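Local coordinates for protein - conserved hypothetical (Bacillus anthracis, PDB 4LES) that is of unknown function but adopts a predominantly beta fold in which a four-stranded antiparallel sheet carries a short helix, at residues Gly119-Leu129 / Ile165-Glu173; Tyr145-Asp156 / Gln177-Lys185. All blocks are in the same frame, centred on the assembly; numbering follows the deposited sequence.

How the contacts relate
Contacts 1 and 2 are about 23 Å apart, centre to centre, and both reach one four-stranded antiparallel sheet, in which strands 110-121 and 174-184 are neighbours. Contact 1 lies at the surface, its centre about 19 Å from the centre of the chain, where strand 110-121 runs out and strand 174-184 is about to begin; contact 2 lies more centrally. Along the chain the segments alternate: 119-129, 145-156, 165-173, 177-185. The chain thus leaves the four-stranded sheet, sets its helix against strand 174-184, and pairs 127-128 with 168-169, a separate two-stranded ribbon, before re-entering the sheet.

Contact 1 of 2, residues Gly119-Leu129 / Ile165-Glu173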
loop_
_atom_site.group_PDB
_atom_site.type_symbol
_atom_site.label_atom_id
_atom_site.label_comp_id
_atom_site.label_asym_id
_atom_site.label_seq_id
_atom_site.Cartn_x
_atom_site.Cartn_y
_atom_site.Cartn_z
ATOM N N GLY A 119 10.048 0.830 -2.414
ATOM C CA GLY A 119 10.823 1.610 -3.368
ATOM C C GLY A 119 12.302 1.420 -3.131
ATOM O O GLY A 119 12.736 1.379 -1.993
ATOM N N LYS A 120 13.063 1.328 -4.210
ATOM C CA LYS A 120 14.496 1.145 -4.163
ATOM C C LYS A 120 15.153 2.320 -4.877
ATOM O O LYS A 120 14.803 2.640 -5.996
ATOM C CB LYS A 120 14.856 -0.163 -4.873
ATOM C CG LYS A 120 16.319 -0.597 -4.845
ATOM C CD LYS A 120 16.435 -1.950 -5.561
ATOM C CE LYS A 120 17.600 -2.811 -5.099
ATOM N NZ LYS A 120 18.914 -2.380 -5.628
ATOM N N ASN A 121 16.099 2.965 -4.221
ATOM C CA ASN A 121 16.821 4.071 -4.803
ATOM C C ASN A 121 17.754 3.437 -5.805
ATOM O O ASN A 121 18.634 2.683 -5.418
ATOM C CB ASN A 121 17.607 4.818 -3.715
ATOM C CG ASN A 121 18.515 5.922 -4.274
ATOM O OD1 ASN A 121 18.549 6.196 -5.493
ATOM N ND2 ASN A 121 19.270 6.556 -3.377
ATOM N N ILE A 122 17.548 3.711 -7.090
ATOM C CA ILE A 122 18.399 3.134 -8.123
ATOM C C ILE A 122 19.437 4.117 -8.653
ATOM O O ILE A 122 20.062 3.856 -9.672
ATOM C CB ILE A 122 17.582 2.594 -9.306
ATOM C CG1 ILE A 122 16.659 3.679 -9.854
ATOM C CG2 ILE A 122 16.768 1.393 -8.864
ATOM C CD1 ILE A 122 16.111 3.362 -11.222
ATOM N N THR A 123 19.618 5.236 -7.955
ATOM C CA THR A 123 20.627 6.244 -8.329
ATOM C C THR A 123 21.874 5.981 -7.470
ATOM O O THR A 123 21.862 5.135 -6.570
ATOM C CB THR A 123 20.143 7.709 -8.125
ATOM O OG1 THR A 123 20.008 8.022 -6.719
ATOM C CG2 THR A 123 18.817 7.941 -8.853
ATOM N N SER A 124 22.939 6.716 -7.742
ATOM C CA SER A 124 24.199 6.543 -7.029
ATOM C C SER A 124 24.345 7.533 -5.888
ATOM O O SER A 124 25.397 7.597 -5.254
ATOM C CB SER A 124 25.356 6.705 -8.004
ATOM O OG SER A 124 25.235 7.937 -8.688
ATOM N N GLU A 125 23.296 8.312 -5.638
ATOM C CA GLU A 125 23.285 9.269 -4.532
ATOM C C GLU A 125 22.113 9.047 -3.609
ATOM O O GLU A 125 21.110 8.484 -4.020
ATOM C CB GLU A 125 23.198 10.685 -5.052
ATOM C CG GLU A 125 24.534 11.267 -5.442
ATOM C CD GLU A 125 24.387 12.667 -5.969
ATOM O OE1 GLU A 125 23.362 12.932 -6.644
ATOM O OE2 GLU A 125 25.292 13.490 -5.720
ATOM N N PRO A 126 22.241 9.483 -2.345
ATOM C CA PRO A 126 21.086 9.348 -1.487
ATOM C C PRO A 126 19.998 10.225 -2.062
ATOM O O PRO A 126 20.283 11.256 -2.642
ATOM C CB PRO A 126 21.572 9.885 -0.144
ATOM C CG PRO A 126 23.053 9.707 -0.183
ATOM C CD PRO A 126 23.422 9.968 -1.610
HETATM N N MSE A 127 18.755 9.795 -1.933
HETATM C CA MSE A 127 17.626 10.561 -2.439
HETATM C C MSE A 127 16.662 10.674 -1.297
HETATM O O MSE A 127 16.617 9.805 -0.429
HETATM C CB MSE A 127 16.979 9.870 -3.638
HETATM C CG MSE A 127 17.947 9.621 -4.811
HETATM SE SE MSE A 127 18.802 11.266 -5.509
HETATM C CE MSE A 127 17.354 12.525 -5.051
ATOM N N LYS A 128 15.867 11.736 -1.298
ATOM C CA LYS A 128 14.913 11.982 -0.232
ATOM C C LYS A 128 13.676 11.117 -0.357
ATOM O O LYS A 128 13.146 10.903 -1.455
ATOM C CB LYS A 128 14.483 13.432 -0.240
ATOM C CG LYS A 128 15.654 14.408 -0.191
ATOM C CD LYS A 128 15.188 15.850 -0.128
ATOM C CE LYS A 128 14.353 16.123 1.119
ATOM N NZ LYS A 128 14.127 17.584 1.318
ATOM N N LEU A 129 13.210 10.668 0.804
ATOM C CA LEU A 129 12.029 9.859 0.955
ATOM C C LEU A 129 10.838 10.588 0.337
ATOM O O LEU A 129 9.938 9.965 -0.238
ATOM C CB LEU A 129 11.777 9.646 2.451
ATOM C CG LEU A 129 11.025 8.425 2.911
ATOM C CD1 LEU A 129 11.867 7.205 2.580
ATOM C CD2 LEU A 129 10.748 8.505 4.409
ATOM N N ILE A 165 11.644 5.508 10.191
ATOM C CA ILE A 165 12.293 5.570 8.912
ATOM C C ILE A 165 13.165 6.810 8.820
ATOM O O ILE A 165 12.980 7.805 9.536
ATOM C CB ILE A 165 11.309 5.446 7.723
ATOM C CG1 ILE A 165 10.116 6.420 7.823
ATOM C CG2 ILE A 165 10.789 4.016 7.646
ATOM C CD1 ILE A 165 10.464 7.879 7.656
ATOM N N THR A 166 14.126 6.716 7.920
ATOM C CA THR A 166 15.085 7.755 7.691
ATOM C C THR A 166 14.536 8.746 6.670
ATOM O O THR A 166 13.595 8.445 5.950
ATOM C CB THR A 166 16.370 7.119 7.179
ATOM O OG1 THR A 166 16.099 6.459 5.948
ATOM C CG2 THR A 166 16.871 6.073 8.187
ATOM N N LYS A 167 15.112 9.933 6.617
ATOM C CA LYS A 167 14.647 10.946 5.698
ATOM C C LYS A 167 15.161 10.750 4.248
ATOM O O LYS A 167 14.620 11.340 3.305
ATOM C CB LYS A 167 15.010 12.330 6.214
ATOM C CG LYS A 167 14.207 12.754 7.440
ATOM C CD LYS A 167 14.444 14.225 7.755
ATOM C CE LYS A 167 13.524 14.742 8.852
ATOM N NZ LYS A 167 13.758 16.203 9.127
ATOM N N GLU A 168 16.202 9.946 4.077
ATOM C CA GLU A 168 16.733 9.681 2.762
ATOM C C GLU A 168 17.052 8.217 2.608
ATOM O O GLU A 168 17.348 7.552 3.594
ATOM C CB GLU A 168 17.995 10.495 2.534
ATOM C CG GLU A 168 17.742 11.987 2.624
ATOM C CD GLU A 168 18.927 12.812 2.207
ATOM O OE1 GLU A 168 20.034 12.248 2.119
ATOM O OE2 GLU A 168 18.746 14.030 1.981
ATOM N N LEU A 169 16.933 7.699 1.386
ATOM C CA LEU A 169 17.334 6.329 1.114
ATOM C C LEU A 169 18.688 6.397 0.503
ATOM O O LEU A 169 18.954 7.248 -0.342
ATOM C CB LEU A 169 16.472 5.618 0.099
ATOM C CG LEU A 169 15.025 5.315 0.362
ATOM C CD1 LEU A 169 14.246 6.620 0.335
ATOM C CD2 LEU A 169 14.527 4.341 -0.711
ATOM N N LYS A 170 19.534 5.470 0.892
ATOM C CA LYS A 170 20.861 5.416 0.361
ATOM C C LYS A 170 20.857 4.698 -0.963
ATOM O O LYS A 170 19.912 3.967 -1.266
ATOM C CB LYS A 170 21.773 4.730 1.358
ATOM C CG LYS A 170 21.999 5.595 2.584
ATOM C CD LYS A 170 23.132 5.069 3.431
ATOM C CE LYS A 170 23.579 6.117 4.425
ATOM N NZ LYS A 170 24.656 5.562 5.277
ATOM N N PRO A 171 21.909 4.911 -1.771
ATOM C CA PRO A 171 22.009 4.245 -3.068
ATOM C C PRO A 171 21.798 2.739 -2.941
ATOM O O PRO A 171 22.534 2.083 -2.222
ATOM C CB PRO A 171 23.443 4.545 -3.519
ATOM C CG PRO A 171 23.863 5.738 -2.750
ATOM C CD PRO A 171 23.043 5.817 -1.507
ATOM N N GLY A 172 20.782 2.203 -3.614
ATOM C CA GLY A 172 20.489 0.761 -3.571
ATOM C C GLY A 172 19.620 0.328 -2.397
ATOM O O GLY A 172 19.246 -0.841 -2.303
ATOM N N GLU A 173 19.280 1.265 -1.513
ATOM C CA GLU A 173 18.473 0.955 -0.334
ATOM C C GLU A 173 16.979 0.841 -0.692
ATOM O O GLU A 173 16.478 1.538 -1.567
ATOM C CB GLU A 173 18.693 2.012 0.756
ATOM C CG GLU A 173 18.092 1.617 2.096
ATOM C CD GLU A 173 18.139 2.723 3.147
ATOM O OE1 GLU A 173 19.041 3.600 3.096
ATOM O OE2 GLU A 173 17.250 2.692 4.038
#
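A two-stranded antiparallel ribbon, Met127-Lys128 against Glu168-Leu169, joins the loops beyond strand 110-121 to those leading into strand 174-184. Met127, a selenomethionine, and Leu169 form its hydrogen-bonded pair: Met127 N donates to Leu169 O at 3.0 Å, and Leu169 N returns a bond to Met127 O. Leu129 N extends the ladder with an almost straight bond to Lys167 O (177°).

Leu169 O also accepts a second bond, from Asn121 ND2 at 3.1 Å, which arrives well above the carbonyl plane. The Asn121 amide is held at both ends, since ND2 also donates to Glu125 O, at 2.7 Å and in the amide plane, while OD1 accepts from Thr123 N and Thr123 OG1. With CG anti to the backbone N (chi1 174°), this amide is carried across to the facing segment. The Asn121 backbone is gripped too: its N donates to Glu173 O and its O accepts from Gly172 N at 2.8 Å.

Leu129 spreads its two methyls, CD1 against Leu169 CD1 and CD2 against Ile165 CD1, both pairs tight at 3.3 Å and the side chains meeting nearly at right angles. Nearby, Pro171 CG lies 3.5 Å from Ser124 O. Asn121 OD1 closes an Asx turn, and in the facing segment Lys170-Glu173 makes a type II beta turn with Gly172 at its positive-phi position.

Contact 2 of 2, residues Tyr145-Asp156 / Gln177-Lys185; sequences YQSDVWAASSYD and QNKVYVINK
Val180 lies against the first turns of helix 149-158 and divides its methyls between two alanines: CG1 meets Ala151 CB at 3.6 Å, and CG2 presses on Ala152 CA at 3.5 Å, a tight fit, and also touches Tyr155 CB. Its backbone is bound as well. Val180 N donates to Ser147 OG at 3.0 Å, and Val180 O takes a short, straight bond from Asp148 N at 2.6 Å. Ser147 turns OG anti to its own N (chi1 -175°), which brings the hydroxyl to the strand. Asp148 is the helix N-cap, its OD1 accepting from Ala151 N.

Further along the helix, Asp156 OD1 accepts from Asn178 ND2 at 3.2 Å, in the Asn178 amide plane and nearly along the carboxylate C-O axis, with the two planes 46° apart. Before the helix, Ile183 CD1 makes a CH-pi contact over one face of the Tyr145 ring, 4.0 Å from its centroid. Tyr145 O approaches the edge of the Tyr181 ring, 3.2 Å from CE2.

The N-to-C directions of helix segment 149-156 and strand segment 179-184 are 127° apart. Strand 174-184 is an outermost strand of the four-stranded sheet; Tyr155 OH bonds Glu116 on neighbouring strand 110-121, and Tyr145 OH bonds Asp139 on strand 135-139.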
loop_
_atom_site.group_PDB
_atom_site.type_symbol
_atom_site.label_atom_id
_atom_site.label_comp_id
_atom_site.label_asym_id
_atom_site.label_seq_id
_atom_site.Cartn_x
_atom_site.Cartn_y
_atom_site.Cartn_z
ATOM N N TYR A 145 -7.434 7.191 -3.862
ATOM C CA TYR A 145 -7.635 7.288 -2.421
ATOM C C TYR A 145 -6.384 7.672 -1.643
ATOM O O TYR A 145 -5.250 7.416 -2.075
ATOM C CB TYR A 145 -8.264 5.994 -1.887
ATOM C CG TYR A 145 -9.633 5.807 -2.472
ATOM C CD1 TYR A 145 -9.793 5.279 -3.747
ATOM C CD2 TYR A 145 -10.767 6.207 -1.779
ATOM C CE1 TYR A 145 -11.036 5.138 -4.313
ATOM C CE2 TYR A 145 -12.025 6.077 -2.341
ATOM C CZ TYR A 145 -12.151 5.541 -3.607
ATOM O OH TYR A 145 -13.400 5.391 -4.175
ATOM N N GLN A 146 -6.625 8.294 -0.496
ATOM C CA GLN A 146 -5.579 8.739 0.405
ATOM C C GLN A 146 -5.401 7.672 1.494
ATOM O O GLN A 146 -6.370 7.237 2.075
ATOM C CB GLN A 146 -6.006 10.069 1.048
ATOM C CG GLN A 146 -4.888 10.828 1.731
ATOM C CD GLN A 146 -3.982 11.527 0.731
ATOM O OE1 GLN A 146 -4.364 12.542 0.131
ATOM N NE2 GLN A 146 -2.763 11.005 0.562
ATOM N N SER A 147 -4.170 7.259 1.767
ATOM C CA SER A 147 -3.908 6.231 2.770
ATOM C C SER A 147 -4.271 6.683 4.176
ATOM O O SER A 147 -4.081 7.830 4.519
ATOM C CB SER A 147 -2.420 5.824 2.765
ATOM O OG SER A 147 -2.182 4.737 3.677
ATOM N N ASP A 148 -4.799 5.768 4.980
ATOM C CA ASP A 148 -5.072 6.032 6.397
ATOM C C ASP A 148 -3.747 5.774 7.136
ATOM O O ASP A 148 -3.339 4.625 7.331
ATOM C CB ASP A 148 -6.189 5.103 6.897
ATOM C CG ASP A 148 -6.414 5.180 8.410
ATOM O OD1 ASP A 148 -5.546 5.687 9.159
ATOM O OD2 ASP A 148 -7.463 4.682 8.851
ATOM N N VAL A 149 -3.078 6.845 7.537
ATOM C CA VAL A 149 -1.770 6.751 8.186
ATOM C C VAL A 149 -1.762 5.921 9.493
ATOM O O VAL A 149 -0.757 5.264 9.791
ATOM C CB VAL A 149 -1.181 8.168 8.396
ATOM C CG1 VAL A 149 0.100 8.132 9.219
ATOM C CG2 VAL A 149 -0.943 8.842 7.044
ATOM N N TRP A 150 -2.867 5.923 10.249
ATOM C CA TRP A 150 -2.930 5.161 11.511
ATOM C C TRP A 150 -3.035 3.651 11.239
ATOM O O TRP A 150 -2.246 2.860 11.753
ATOM C CB TRP A 150 -4.057 5.697 12.412
ATOM C CG TRP A 150 -4.156 5.106 13.848
ATOM C CD1 TRP A 150 -5.309 4.922 14.565
ATOM C CD2 TRP A 150 -3.081 4.611 14.698
ATOM N NE1 TRP A 150 -5.027 4.379 15.804
ATOM C CE2 TRP A 150 -3.676 4.169 15.908
ATOM C CE3 TRP A 150 -1.687 4.501 14.556
ATOM C CZ2 TRP A 150 -2.923 3.627 16.964
ATOM C CZ3 TRP A 150 -0.942 3.958 15.612
ATOM C CH2 TRP A 150 -1.566 3.529 16.794
ATOM N N ALA A 151 -3.983 3.267 10.402
ATOM C CA ALA A 151 -4.156 1.862 10.036
ATOM C C ALA A 151 -2.861 1.337 9.424
ATOM O O ALA A 151 -2.417 0.238 9.754
ATOM C CB ALA A 151 -5.305 1.714 9.067
ATOM N N ALA A 152 -2.244 2.143 8.555
ATOM C CA ALA A 152 -0.976 1.770 7.914
ATOM C C ALA A 152 0.105 1.522 8.952
ATOM O O ALA A 152 0.927 0.603 8.808
ATOM C CB ALA A 152 -0.533 2.831 6.922
ATOM N N SER A 153 0.097 2.333 10.007
ATOM C CA SER A 153 1.061 2.177 11.079
ATOM C C SER A 153 0.808 0.874 11.848
ATOM O O SER A 153 1.754 0.167 12.194
ATOM C CB SER A 153 1.010 3.381 12.020
ATOM O OG SER A 153 1.923 3.212 13.084
ATOM N N SER A 154 -0.465 0.562 12.102
ATOM C CA SER A 154 -0.835 -0.668 12.815
ATOM C C SER A 154 -0.467 -1.873 11.985
ATOM O O SER A 154 0.022 -2.873 12.516
ATOM C CB SER A 154 -2.329 -0.709 13.082
ATOM O OG SER A 154 -2.733 0.503 13.672
ATOM N N TYR A 155 -0.710 -1.774 10.681
ATOM C CA TYR A 155 -0.384 -2.864 9.761
ATOM C C TYR A 155 1.116 -3.059 9.694
ATOM O O TYR A 155 1.584 -4.183 9.583
ATOM C CB TYR A 155 -0.936 -2.608 8.370
ATOM C CG TYR A 155 -0.675 -3.743 7.418
ATOM C CD1 TYR A 155 -1.498 -4.855 7.403
ATOM C CD2 TYR A 155 0.409 -3.717 6.558
ATOM C CE1 TYR A 155 -1.267 -5.902 6.529
ATOM C CE2 TYR A 155 0.658 -4.759 5.691
ATOM C CZ TYR A 155 -0.188 -5.855 5.680
ATOM O OH TYR A 155 0.044 -6.893 4.825
ATOM N N ASP A 156 1.867 -1.963 9.773
ATOM C CA ASP A 156 3.332 -2.043 9.740
ATOM C C ASP A 156 3.888 -2.741 10.985
ATOM O O ASP A 156 4.789 -3.574 10.863
ATOM C CB ASP A 156 3.958 -0.664 9.551
ATOM C CG ASP A 156 3.706 -0.089 8.149
ATOM O OD1 ASP A 156 3.372 -0.851 7.208
ATOM O OD2 ASP A 156 3.858 1.137 7.986
ATOM N N GLN A 177 6.661 0.823 1.654
ATOM C CA GLN A 177 5.675 1.905 1.532
ATOM C C GLN A 177 4.276 1.302 1.424
ATOM O O GLN A 177 3.587 1.396 0.394
ATOM C CB GLN A 177 6.003 2.964 0.420
ATOM C CG GLN A 177 6.509 2.485 -0.951
ATOM C CD GLN A 177 6.654 3.615 -2.017
ATOM O OE1 GLN A 177 7.541 3.576 -2.883
ATOM N NE2 GLN A 177 5.781 4.616 -1.947
ATOM N N ASN A 178 3.873 0.660 2.520
ATOM C CA ASN A 178 2.545 0.077 2.613
ATOM C C ASN A 178 1.474 1.149 2.764
ATOM O O ASN A 178 1.658 2.067 3.523
ATOM C CB ASN A 178 2.487 -0.904 3.784
ATOM C CG ASN A 178 3.381 -2.115 3.554
ATOM O OD1 ASN A 178 3.573 -2.549 2.423
ATOM N ND2 ASN A 178 3.952 -2.630 4.604
ATOM N N LYS A 179 0.385 1.051 2.013
ATOM C CA LYS A 179 -0.726 1.999 2.160
ATOM C C LYS A 179 -1.934 1.218 2.641
ATOM O O LYS A 179 -2.149 0.068 2.210
ATOM C CB LYS A 179 -1.143 2.593 0.815
ATOM C CG LYS A 179 -0.036 3.027 -0.107
ATOM C CD LYS A 179 0.708 4.207 0.432
ATOM C CE LYS A 179 1.544 4.775 -0.707
ATOM N NZ LYS A 179 2.643 5.616 -0.221
ATOM N N VAL A 180 -2.745 1.836 3.485
ATOM C CA VAL A 180 -3.959 1.201 3.962
ATOM C C VAL A 180 -5.139 2.141 3.786
ATOM O O VAL A 180 -5.133 3.272 4.285
ATOM C CB VAL A 180 -3.834 0.753 5.436
ATOM C CG1 VAL A 180 -5.107 0.070 5.907
ATOM C CG2 VAL A 180 -2.640 -0.178 5.596
ATOM N N TYR A 181 -6.152 1.662 3.071
ATOM C CA TYR A 181 -7.356 2.441 2.811
ATOM C C TYR A 181 -8.582 1.811 3.447
ATOM O O TYR A 181 -8.629 0.604 3.688
ATOM C CB TYR A 181 -7.576 2.562 1.302
ATOM C CG TYR A 181 -6.342 2.968 0.528
ATOM C CD1 TYR A 181 -5.428 2.012 0.088
ATOM C CD2 TYR A 181 -6.071 4.304 0.255
ATOM C CE1 TYR A 181 -4.293 2.372 -0.632
ATOM C CE2 TYR A 181 -4.931 4.673 -0.468
ATOM C CZ TYR A 181 -4.041 3.698 -0.898
ATOM O OH TYR A 181 -2.911 4.052 -1.615
ATOM N N VAL A 182 -9.568 2.647 3.754
ATOM C CA VAL A 182 -10.830 2.177 4.290
ATOM C C VAL A 182 -11.823 2.373 3.148
ATOM O O VAL A 182 -12.105 3.494 2.762
ATOM C CB VAL A 182 -11.241 2.936 5.566
ATOM C CG1 VAL A 182 -12.657 2.564 5.986
ATOM C CG2 VAL A 182 -10.262 2.626 6.690
ATOM N N ILE A 183 -12.337 1.275 2.606
ATOM C CA ILE A 183 -13.208 1.324 1.448
ATOM C C ILE A 183 -14.532 0.627 1.694
ATOM O O ILE A 183 -14.597 -0.319 2.475
ATOM C CB ILE A 183 -12.520 0.605 0.254
ATOM C CG1 ILE A 183 -11.160 1.226 -0.040
ATOM C CG2 ILE A 183 -13.376 0.654 -1.000
ATOM C CD1 ILE A 183 -11.235 2.675 -0.484
ATOM N N ASN A 184 -15.585 1.097 1.022
ATOM C CA ASN A 184 -16.894 0.459 1.100
ATOM C C ASN A 184 -16.752 -0.917 0.481
ATOM O O ASN A 184 -16.351 -1.030 -0.680
ATOM C CB ASN A 184 -17.936 1.267 0.335
ATOM C CG ASN A 184 -19.331 0.671 0.428
ATOM O OD1 ASN A 184 -19.569 -0.492 0.098
ATOM N ND2 ASN A 184 -20.268 1.489 0.848
ATOM N N LYS A 185 -17.090 -1.958 1.240
ATOM C CA LYS A 185 -16.905 -3.326 0.767
ATOM C C LYS A 185 -17.664 -3.634 -0.521
ATOM O O LYS A 185 -17.087 -4.169 -1.479
ATOM C CB LYS A 185 -17.272 -4.324 1.845
ATOM C CG LYS A 185 -16.907 -5.736 1.457
ATOM C CD LYS A 185 -17.020 -6.670 2.633
ATOM C CE LYS A 185 -16.511 -8.049 2.269
ATOM N NZ LYS A 185 -16.412 -8.913 3.473
HETATM O O HOH W 1 -2.455 6.602 -1.761
#